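Local coordinates for protein PrgA (PDB 6Z9K) that provides surface exclusion, extending far outside the enterococcal cell to protect it against unwanted conjugation, and includes this magnesium-bound CAP domain, at residues Ser102-Phe105 with Ala106-Ala110; Met119-Val122 with Ile123-Asn126; Ile125-Ala128 with Ala129-Gly133; Lys135-Gly139 with Met140-Glu144. All coordinates share one frame; numbering follows the deposited sequence.

Contact 1: residues Ser102-Phe105 with Ala106-Ala110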
loop_
_atom_site.group_PDB
_atom_site.type_symbol
_atom_site.label_atom_id
_atom_site.label_comp_id
_atom_site.label_asym_id
_atom_site.label_seq_id
_atom_site.Cartn_x
_atom_site.Cartn_y
_atom_site.Cartn_z
ATOM N N SER A 102 4.058 -11.294 6.934
ATOM C CA SER A 102 3.843 -9.857 6.610
ATOM C C SER A 102 2.418 -9.443 7.016
ATOM O O SER A 102 2.206 -8.319 7.531
ATOM C CB SER A 102 4.166 -9.574 5.169
ATOM O OG SER A 102 3.167 -10.076 4.273
ATOM N N ILE A 103 1.443 -10.300 6.798
ATOM C CA ILE A 103 0.015 -10.044 7.161
ATOM C C ILE A 103 -0.099 -9.919 8.680
ATOM O O ILE A 103 -0.688 -8.970 9.177
ATOM C CB ILE A 103 -0.861 -11.138 6.573
ATOM C CG1 ILE A 103 -0.831 -11.042 5.050
ATOM C CG2 ILE A 103 -2.286 -11.056 7.091
ATOM C CD1 ILE A 103 -1.497 -12.249 4.397
ATOM N N LYS A 104 0.462 -10.860 9.408
ATOM C CA LYS A 104 0.316 -10.867 10.888
ATOM C C LYS A 104 0.973 -9.617 11.437
ATOM O O LYS A 104 0.407 -9.013 12.364
ATOM C CB LYS A 104 0.922 -12.122 11.532
ATOM C CG LYS A 104 0.795 -12.172 13.054
ATOM C CD LYS A 104 1.365 -13.428 13.613
ATOM C CE LYS A 104 1.436 -13.454 15.122
ATOM N NZ LYS A 104 2.334 -12.411 15.693
ATOM N N PHE A 105 2.134 -9.245 10.929
ATOM C CA PHE A 105 2.856 -8.068 11.427
ATOM C C PHE A 105 1.973 -6.856 11.172
ATOM O O PHE A 105 1.739 -6.019 12.112
ATOM C CB PHE A 105 4.225 -7.959 10.765
ATOM C CG PHE A 105 5.098 -6.811 11.167
ATOM C CD1 PHE A 105 4.969 -6.119 12.368
ATOM C CD2 PHE A 105 6.142 -6.482 10.317
ATOM C CE1 PHE A 105 5.854 -5.118 12.701
ATOM C CE2 PHE A 105 7.005 -5.466 10.648
ATOM C CZ PHE A 105 6.859 -4.784 11.823
ATOM N N ALA A 106 1.475 -6.710 9.941
ATOM C CA ALA A 106 0.637 -5.533 9.625
ATOM C C ALA A 106 -0.600 -5.439 10.540
ATOM O O ALA A 106 -0.945 -4.329 11.034
ATOM C CB ALA A 106 0.186 -5.581 8.185
ATOM N N TRP A 107 -1.280 -6.570 10.784
ATOM C CA TRP A 107 -2.532 -6.556 11.577
ATOM C C TRP A 107 -2.198 -6.308 13.052
ATOM O O TRP A 107 -3.056 -5.712 13.749
ATOM C CB TRP A 107 -3.383 -7.797 11.276
ATOM C CG TRP A 107 -4.051 -7.604 9.949
ATOM C CD1 TRP A 107 -3.600 -8.059 8.735
ATOM C CD2 TRP A 107 -5.224 -6.815 9.671
ATOM N NE1 TRP A 107 -4.447 -7.653 7.735
ATOM C CE2 TRP A 107 -5.440 -6.871 8.279
ATOM C CE3 TRP A 107 -6.130 -6.100 10.458
ATOM C CZ2 TRP A 107 -6.534 -6.239 7.673
ATOM C CZ3 TRP A 107 -7.185 -5.450 9.852
ATOM C CH2 TRP A 107 -7.395 -5.543 8.480
ATOM N N ASP A 108 -1.035 -6.750 13.535
ATOM C CA ASP A 108 -0.599 -6.391 14.899
ATOM C C ASP A 108 -0.406 -4.867 14.989
ATOM O O ASP A 108 -0.857 -4.255 16.005
ATOM C CB ASP A 108 0.592 -7.212 15.344
ATOM C CG ASP A 108 0.274 -8.633 15.730
ATOM O OD1 ASP A 108 -0.947 -8.996 15.782
ATOM O OD2 ASP A 108 1.242 -9.378 15.941
ATOM N N ILE A 109 0.227 -4.264 13.992
ATOM C CA ILE A 109 0.396 -2.777 14.020
ATOM C C ILE A 109 -0.995 -2.148 14.104
ATOM O O ILE A 109 -1.212 -1.219 14.850
ATOM C CB ILE A 109 1.249 -2.280 12.855
ATOM C CG1 ILE A 109 2.720 -2.719 12.984
ATOM C CG2 ILE A 109 1.083 -0.756 12.674
ATOM C CD1 ILE A 109 3.607 -2.386 11.818
ATOM N N ALA A 110 -1.934 -2.624 13.300
ATOM C CA ALA A 110 -3.282 -2.023 13.207
ATOM C C ALA A 110 -3.973 -2.154 14.569
ATOM O O ALA A 110 -4.499 -1.117 15.093
ATOM C CB ALA A 110 -4.027 -2.682 12.047
#
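S102 meets A106 through its carbonyl: S102 O accepts from A106 N at 3.0 Å, the first of four successive i to i+4 bonds that run this turn of helix 100-112 into the next. The hydroxyl of S102 turns to L197 O, while the small methyl of A106 lets the helix lie close against I215 of strand 211-217. I103 gives its O to W107 N and, beyond the backbone, sets its CG2 branch 3.7 Å from W107 CD1. The I103 carbonyl lies at the edge of the indole, with W107 CD1 3.1 Å from I103 O, close to the ring plane. K73 makes a cation-pi contact with the same indole. K104 suits the outer side, because its chain runs straight until the last torsion (chi4 -63°) bends NZ to within 3.2 Å of D108 OD2. This salt bridge meets the carboxylate on its syn side, 18° out of plane, and the amide of N132 serves both charged groups from helix 122-132. F105 faces inward, its CE1 packed 3.6 Å from I109 CD1. F134 stacks on the phenyl ring and Y143 meets it edge-to-face. The chemistry is thus divided by side: buried I103, F105, A106 and I109 face the rest of the domain, whereas the charged pair K104 and D108 shares the N132 amide, which gives to the carboxylate and accepts from the ammonium.

Contact 2: residues Met119-Val122 with Ile123-Asn126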
loop_
_atom_site.group_PDB
_atom_site.type_symbol
_atom_site.label_atom_id
_atom_site.label_comp_id
_atom_site.label_asym_id
_atom_site.label_seq_id
_atom_site.Cartn_x
_atom_site.Cartn_y
_atom_site.Cartn_z
ATOM N N MET A 119 -1.428 10.390 13.274
ATOM C CA MET A 119 -0.022 10.157 12.861
ATOM C C MET A 119 0.349 8.703 13.137
ATOM O O MET A 119 -0.420 7.966 13.765
ATOM C CB MET A 119 0.893 11.071 13.660
ATOM C CG MET A 119 0.568 12.513 13.468
ATOM S SD MET A 119 1.642 13.502 14.530
ATOM C CE MET A 119 1.137 13.035 16.181
ATOM N N HIS A 120 1.495 8.281 12.622
ATOM C CA HIS A 120 2.092 6.978 12.990
ATOM C C HIS A 120 2.053 6.814 14.508
ATOM O O HIS A 120 2.495 7.713 15.223
ATOM C CB HIS A 120 3.524 6.844 12.521
ATOM C CG HIS A 120 3.699 7.007 11.050
ATOM N ND1 HIS A 120 3.129 6.158 10.136
ATOM C CD2 HIS A 120 4.289 7.990 10.335
ATOM C CE1 HIS A 120 3.502 6.533 8.892
ATOM N NE2 HIS A 120 4.199 7.663 9.008
ATOM N N ASP A 121 1.658 5.627 14.974
ATOM C CA ASP A 121 1.716 5.267 16.409
ATOM C C ASP A 121 3.017 4.489 16.595
ATOM O O ASP A 121 3.047 3.290 16.355
ATOM C CB ASP A 121 0.472 4.482 16.800
ATOM C CG ASP A 121 0.413 4.178 18.300
ATOM O OD1 ASP A 121 1.496 4.227 18.974
ATOM O OD2 ASP A 121 -0.696 3.908 18.791
ATOM N N VAL A 122 4.091 5.190 16.874
ATOM C CA VAL A 122 5.433 4.555 16.915
ATOM C C VAL A 122 5.478 3.556 18.055
ATOM O O VAL A 122 6.159 2.599 17.942
ATOM C CB VAL A 122 6.591 5.576 16.998
ATOM C CG1 VAL A 122 6.606 6.441 15.731
ATOM C CG2 VAL A 122 6.567 6.467 18.190
ATOM N N ILE A 123 4.765 3.776 19.149
ATOM C CA ILE A 123 4.749 2.794 20.269
ATOM C C ILE A 123 4.106 1.512 19.756
ATOM O O ILE A 123 4.636 0.415 19.996
ATOM C CB ILE A 123 3.979 3.339 21.470
ATOM C CG1 ILE A 123 4.790 4.465 22.096
ATOM C CG2 ILE A 123 3.667 2.214 22.442
ATOM C CD1 ILE A 123 4.104 5.158 23.170
ATOM N N ALA A 124 3.012 1.616 19.028
ATOM C CA ALA A 124 2.314 0.468 18.441
ATOM C C ALA A 124 3.226 -0.255 17.436
ATOM O O ALA A 124 3.274 -1.516 17.409
ATOM C CB ALA A 124 1.074 0.903 17.716
ATOM N N ILE A 125 3.899 0.494 16.567
ATOM C CA ILE A 125 4.720 -0.133 15.516
ATOM C C ILE A 125 5.851 -0.930 16.148
ATOM O O ILE A 125 6.082 -2.071 15.746
ATOM C CB ILE A 125 5.205 0.970 14.552
ATOM C CG1 ILE A 125 4.019 1.589 13.784
ATOM C CG2 ILE A 125 6.246 0.428 13.595
ATOM C CD1 ILE A 125 4.343 2.938 13.122
ATOM N N ASN A 126 6.562 -0.338 17.100
ATOM C CA ASN A 126 7.683 -1.033 17.758
ATOM C C ASN A 126 7.211 -2.191 18.643
ATOM O O ASN A 126 7.905 -3.208 18.677
ATOM C CB ASN A 126 8.518 -0.035 18.521
ATOM C CG ASN A 126 9.322 0.816 17.561
ATOM O OD1 ASN A 126 10.015 0.270 16.717
ATOM N ND2 ASN A 126 9.240 2.143 17.672
#
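D121 O accepts from I125 N at 2.9 Å, with the donor in the carbonyl plane, the shortest polar bond across this short stretch. I125 lays its side chain over the same oxygen, with I125 CG1 3.2 Å from D121 O. The carboxylate of D121 makes the second link: D121 OD1 takes the backbone N-H of A124 at 3.0 Å, and the bond is fairly straight. With CG anti to the backbone N (chi1 -175°), the carboxylate swings over the start of the helix, where A124 N approaches it from well above its plane, 66° out. The methyl of A124 also rests against the carboxylate, A124 CB lying 3.4 Å from D121 CG. D121 OD2 takes the backbone N of D114, so both carboxylate oxygens are engaged. This is an N-cap: D121 stands just before helix 122-132 and accepts one of the N-H groups that the first turn leaves without a helical partner. An aspartate suits the place, because its negative charge probably also interacts well with the helix dipole. The next residue continues the ladder: V122 O receives N126 N at 3.1 Å, and the amide of N126 reaches on to Y137 N. H120, just before the cap, rests its CB 4.0 Å from I125 CD1. Its imidazole leads away from the helix, with ND1 bonded to E144 OE1 and the bound magnesium ion about 3 Å from the side chain; a histidine beside a glutamate is in keeping with the cleft of other CAP domains.

Contact 3: residues Ile125-Ala128 with Ala129-Gly133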
loop_
_atom_site.group_PDB
_atom_site.type_symbol
_atom_site.label_atom_id
_atom_site.label_comp_id
_atom_site.label_asym_id
_atom_site.label_seq_id
_atom_site.Cartn_x
_atom_site.Cartn_y
_atom_site.Cartn_z
ATOM N N ILE A 125 3.899 0.494 16.567
ATOM C CA ILE A 125 4.720 -0.133 15.516
ATOM C C ILE A 125 5.851 -0.930 16.148
ATOM O O ILE A 125 6.082 -2.071 15.746
ATOM C CB ILE A 125 5.205 0.970 14.552
ATOM C CG1 ILE A 125 4.019 1.589 13.784
ATOM C CG2 ILE A 125 6.246 0.428 13.595
ATOM C CD1 ILE A 125 4.343 2.938 13.122
ATOM N N ASN A 126 6.562 -0.338 17.100
ATOM C CA ASN A 126 7.683 -1.033 17.758
ATOM C C ASN A 126 7.211 -2.191 18.643
ATOM O O ASN A 126 7.905 -3.208 18.677
ATOM C CB ASN A 126 8.518 -0.035 18.521
ATOM C CG ASN A 126 9.322 0.816 17.561
ATOM O OD1 ASN A 126 10.015 0.270 16.717
ATOM N ND2 ASN A 126 9.240 2.143 17.672
ATOM N N LYS A 127 6.047 -2.059 19.253
ATOM C CA LYS A 127 5.535 -3.184 20.064
ATOM C C LYS A 127 5.230 -4.361 19.129
ATOM O O LYS A 127 5.576 -5.526 19.435
ATOM C CB LYS A 127 4.284 -2.773 20.823
ATOM C CG LYS A 127 3.696 -3.818 21.751
ATOM C CD LYS A 127 2.417 -3.328 22.429
ATOM C CE LYS A 127 2.060 -4.127 23.659
ATOM N NZ LYS A 127 1.607 -5.520 23.377
ATOM N N ALA A 128 4.536 -4.115 18.049
ATOM C CA ALA A 128 4.238 -5.127 17.023
ATOM C C ALA A 128 5.553 -5.701 16.483
ATOM O O ALA A 128 5.655 -6.898 16.263
ATOM C CB ALA A 128 3.389 -4.546 15.915
ATOM N N ALA A 129 6.516 -4.838 16.201
ATOM C CA ALA A 129 7.792 -5.303 15.634
ATOM C C ALA A 129 8.415 -6.298 16.605
ATOM O O ALA A 129 8.740 -7.439 16.209
ATOM C CB ALA A 129 8.678 -4.122 15.375
ATOM N N LYS A 130 8.519 -5.938 17.870
ATOM C CA LYS A 130 9.208 -6.826 18.825
ATOM C C LYS A 130 8.484 -8.183 18.885
ATOM O O LYS A 130 9.129 -9.255 18.840
ATOM C CB LYS A 130 9.247 -6.175 20.190
ATOM C CG LYS A 130 9.875 -7.101 21.225
ATOM C CD LYS A 130 9.734 -6.624 22.622
ATOM C CE LYS A 130 10.214 -7.692 23.609
ATOM N NZ LYS A 130 11.616 -7.466 24.014
ATOM N N GLU A 131 7.146 -8.167 18.928
ATOM C CA GLU A 131 6.386 -9.419 19.094
ATOM C C GLU A 131 6.458 -10.287 17.848
ATOM O O GLU A 131 6.223 -11.514 17.971
ATOM C CB GLU A 131 4.953 -9.083 19.403
ATOM C CG GLU A 131 4.815 -8.486 20.783
ATOM C CD GLU A 131 3.416 -7.971 21.099
ATOM O OE1 GLU A 131 2.451 -8.374 20.418
ATOM O OE2 GLU A 131 3.314 -7.227 22.096
ATOM N N ASN A 132 6.746 -9.697 16.693
ATOM C CA ASN A 132 6.844 -10.429 15.414
ATOM C C ASN A 132 8.296 -10.711 15.021
ATOM O O ASN A 132 8.502 -11.294 13.938
ATOM C CB ASN A 132 6.085 -9.672 14.315
ATOM C CG ASN A 132 4.582 -9.843 14.477
ATOM O OD1 ASN A 132 4.032 -10.833 14.021
ATOM N ND2 ASN A 132 3.937 -8.962 15.230
ATOM N N GLY A 133 9.243 -10.402 15.878
ATOM C CA GLY A 133 10.654 -10.744 15.686
ATOM C C GLY A 133 11.382 -9.708 14.856
ATOM O O GLY A 133 12.519 -10.015 14.414
#
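I125 O and A129 N begin the backbone ladder, 2.8 Å apart. N126 O holds K130 N in the same way, K127 O holds E131 N, and A128 O holds N132 N; these i to i+4 bonds carry the second half of helix 122-132 to its end. The alanines suit the side turned to helix 100-112, since A128 lies on D108 and I109, and A129 on F105. Charge supplies the second kind of contact. K127 NZ reaches E131 OE2 at 2.7 Å, using the syn lone pair of that oxygen. The lysine chain leaves with CG anti to the backbone N (chi1 -177°) and stays stretched to CE, so that it crosses the glutamate at a slant before the bend at its tip brings NZ in; K127 CG is itself 3.4 Å from E131 OE2. The other oxygen, E131 OE1, is taken by Y112 OH, whose ring also makes a cation-pi contact with K127. An amide supplies the third kind. N132 ND2 donates to A128 O at 2.9 Å, in its own amide plane, while N132 N comes to the same oxygen from the opposite face by a more bent bond (135°). The amide also reaches D108 and K104. Beyond it, G133 has a phi of 86°, easy for glycine, and two bonds back into the last turn, including G133 N to K130 O, form a Schellman motif.

Contact 4: residues Lys135-Gly139 with Met140-Glu144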
loop_
_atom_site.group_PDB
_atom_site.type_symbol
_atom_site.label_atom_id
_atom_site.label_comp_id
_atom_site.label_asym_id
_atom_site.label_seq_id
_atom_site.Cartn_x
_atom_site.Cartn_y
_atom_site.Cartn_z
ATOM N N LYS A 135 13.175 -5.784 14.362
ATOM C CA LYS A 135 13.949 -4.787 15.099
ATOM C C LYS A 135 13.064 -3.610 15.478
ATOM O O LYS A 135 12.180 -3.219 14.707
ATOM C CB LYS A 135 15.133 -4.311 14.265
ATOM C CG LYS A 135 16.117 -5.441 14.021
ATOM C CD LYS A 135 17.144 -5.084 13.001
ATOM C CE LYS A 135 18.245 -6.114 13.069
ATOM N NZ LYS A 135 19.161 -5.965 11.924
ATOM N N GLU A 136 13.330 -3.078 16.673
ATOM C CA GLU A 136 12.653 -1.843 17.123
ATOM C C GLU A 136 13.544 -0.634 16.833
ATOM O O GLU A 136 14.792 -0.711 16.965
ATOM C CB GLU A 136 12.383 -1.892 18.612
ATOM C CG GLU A 136 11.426 -2.970 19.024
ATOM C CD GLU A 136 11.101 -2.853 20.505
ATOM O OE1 GLU A 136 11.567 -3.722 21.288
ATOM O OE2 GLU A 136 10.335 -1.888 20.846
ATOM N N TYR A 137 12.908 0.507 16.619
ATOM C CA TYR A 137 13.576 1.818 16.405
ATOM C C TYR A 137 12.829 2.797 17.302
ATOM O O TYR A 137 11.885 3.403 16.866
ATOM C CB TYR A 137 13.506 2.185 14.933
ATOM C CG TYR A 137 14.138 1.140 14.046
ATOM C CD1 TYR A 137 13.415 0.064 13.585
ATOM C CD2 TYR A 137 15.486 1.182 13.736
ATOM C CE1 TYR A 137 13.982 -0.942 12.818
ATOM C CE2 TYR A 137 16.063 0.223 12.921
ATOM C CZ TYR A 137 15.330 -0.865 12.486
ATOM O OH TYR A 137 15.978 -1.790 11.707
ATOM N N PRO A 138 13.183 2.896 18.588
ATOM C CA PRO A 138 12.417 3.686 19.570
ATOM C C PRO A 138 12.132 5.105 19.075
ATOM O O PRO A 138 13.043 5.761 18.601
ATOM C CB PRO A 138 13.378 3.674 20.756
ATOM C CG PRO A 138 14.009 2.288 20.666
ATOM C CD PRO A 138 14.330 2.201 19.186
ATOM N N GLY A 139 10.856 5.469 19.045
ATOM C CA GLY A 139 10.402 6.814 18.641
ATOM C C GLY A 139 10.289 7.032 17.147
ATOM O O GLY A 139 9.850 8.139 16.758
ATOM N N MET A 140 10.687 6.051 16.337
ATOM C CA MET A 140 10.772 6.182 14.879
ATOM C C MET A 140 9.840 5.155 14.252
ATOM O O MET A 140 9.453 4.142 14.891
ATOM C CB MET A 140 12.198 5.935 14.359
ATOM C CG MET A 140 13.253 6.630 15.148
ATOM S SD MET A 140 13.145 8.396 14.923
ATOM C CE MET A 140 13.648 8.585 13.219
ATOM N N ASN A 141 9.589 5.376 13.000
ATOM C CA ASN A 141 8.781 4.457 12.174
ATOM C C ASN A 141 9.553 4.182 10.871
ATOM O O ASN A 141 9.610 5.051 10.026
ATOM C CB ASN A 141 7.447 5.100 11.835
ATOM C CG ASN A 141 6.840 4.466 10.621
ATOM O OD1 ASN A 141 6.820 3.240 10.512
ATOM N ND2 ASN A 141 6.347 5.305 9.720
ATOM N N TYR A 142 10.084 2.980 10.694
ATOM C CA TYR A 142 10.632 2.582 9.381
ATOM C C TYR A 142 9.850 1.409 8.815
ATOM O O TYR A 142 10.401 0.730 7.953
ATOM C CB TYR A 142 12.090 2.144 9.442
ATOM C CG TYR A 142 12.987 3.194 10.018
ATOM C CD1 TYR A 142 12.834 4.531 9.660
ATOM C CD2 TYR A 142 13.978 2.840 10.899
ATOM C CE1 TYR A 142 13.643 5.517 10.226
ATOM C CE2 TYR A 142 14.847 3.805 11.401
ATOM C CZ TYR A 142 14.636 5.144 11.107
ATOM O OH TYR A 142 15.460 6.102 11.659
ATOM N N TYR A 143 8.592 1.218 9.176
ATOM C CA TYR A 143 7.805 0.075 8.687
ATOM C C TYR A 143 6.536 0.503 7.945
ATOM O O TYR A 143 6.082 -0.264 7.117
ATOM C CB TYR A 143 7.407 -0.805 9.870
ATOM C CG TYR A 143 8.556 -1.568 10.470
ATOM C CD1 TYR A 143 9.160 -2.597 9.785
ATOM C CD2 TYR A 143 9.050 -1.247 11.744
ATOM C CE1 TYR A 143 10.216 -3.306 10.313
ATOM C CE2 TYR A 143 10.091 -1.968 12.297
ATOM C CZ TYR A 143 10.667 -3.014 11.592
ATOM O OH TYR A 143 11.691 -3.730 12.123
ATOM N N GLU A 144 5.943 1.651 8.325
ATOM C CA GLU A 144 4.568 1.987 7.923
ATOM C C GLU A 144 4.476 3.195 6.990
ATOM O O GLU A 144 5.088 4.251 7.245
ATOM C CB GLU A 144 3.757 2.234 9.207
ATOM C CG GLU A 144 2.341 2.715 8.959
ATOM C CD GLU A 144 1.573 2.881 10.261
ATOM O OE1 GLU A 144 1.654 3.960 10.847
ATOM O OE2 GLU A 144 0.993 1.861 10.670
#
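Y142 turns its edge onto one face of Y137: the planes stand at 64°, a T-shaped pair whose centroids are 5.0 Å apart. Y142 CD2 comes down over the Y137 ring toward its rim and lies 3.6 Å from Y137 CG. The chain that brings these two rings together is a type II beta turn from Y137 to M140, in the loop between helix 122-132 and strand 144-148. Its bond runs from M140 N to Y137 O, at 3.0 Å. P138, with its ring-restricted phi, fits the second place of the turn, and G139 the third, where phi is positive at 82°. Between the ends of the turn, Y137 CB and M140 CB touch at 4.0 Å. M140 CB also lies over one face of Y142, so the methionine packs against the ring that it precedes by two residues. Y143 comes in from another direction, crossing Y137 at about a right angle, and its hydroxyl meets the edge of that ring, with OH 3.7 Å from Y137 CE1. A tyrosine is long enough to span the loop: Y143 OH donates to K135 O at 2.7 Å, in the carbonyl plane and on a lone pair, which satisfies the polar end of a buried ring. K135 itself sends NZ to E220 O. At the far edge the amide of N141 holds the approach to the strand. N141 OD1 takes Y143 N, an Asx turn, and also E144 N, extending it to an Asx motif; N141 ND2 returns to E144 O at 3.0 Å, straight and in the plane of its own amide.

Contact 1 is the buried member, in the middle of helix 100-112; contacts 2 and 3 are partly buried and describe the start and the end of helix 122-132, sharing I125 and N126, while contact 4 is a surface loop that follows. Chemistry shifts accordingly. Apolar and aromatic packing dominates where helix 100-112 faces the other helix (I109 CG1 to A128 CB, 3.5 Å), a carboxylate N-cap opens helix 122-132 and a Schellman motif closes it, and a T-shaped tyrosine pair with turn bonds orders the loop. Contact 2 meets contact 4 at N126 with Y137 and at H120 with E144, near the magnesium ion; N132 ties contact 3 to contact 1.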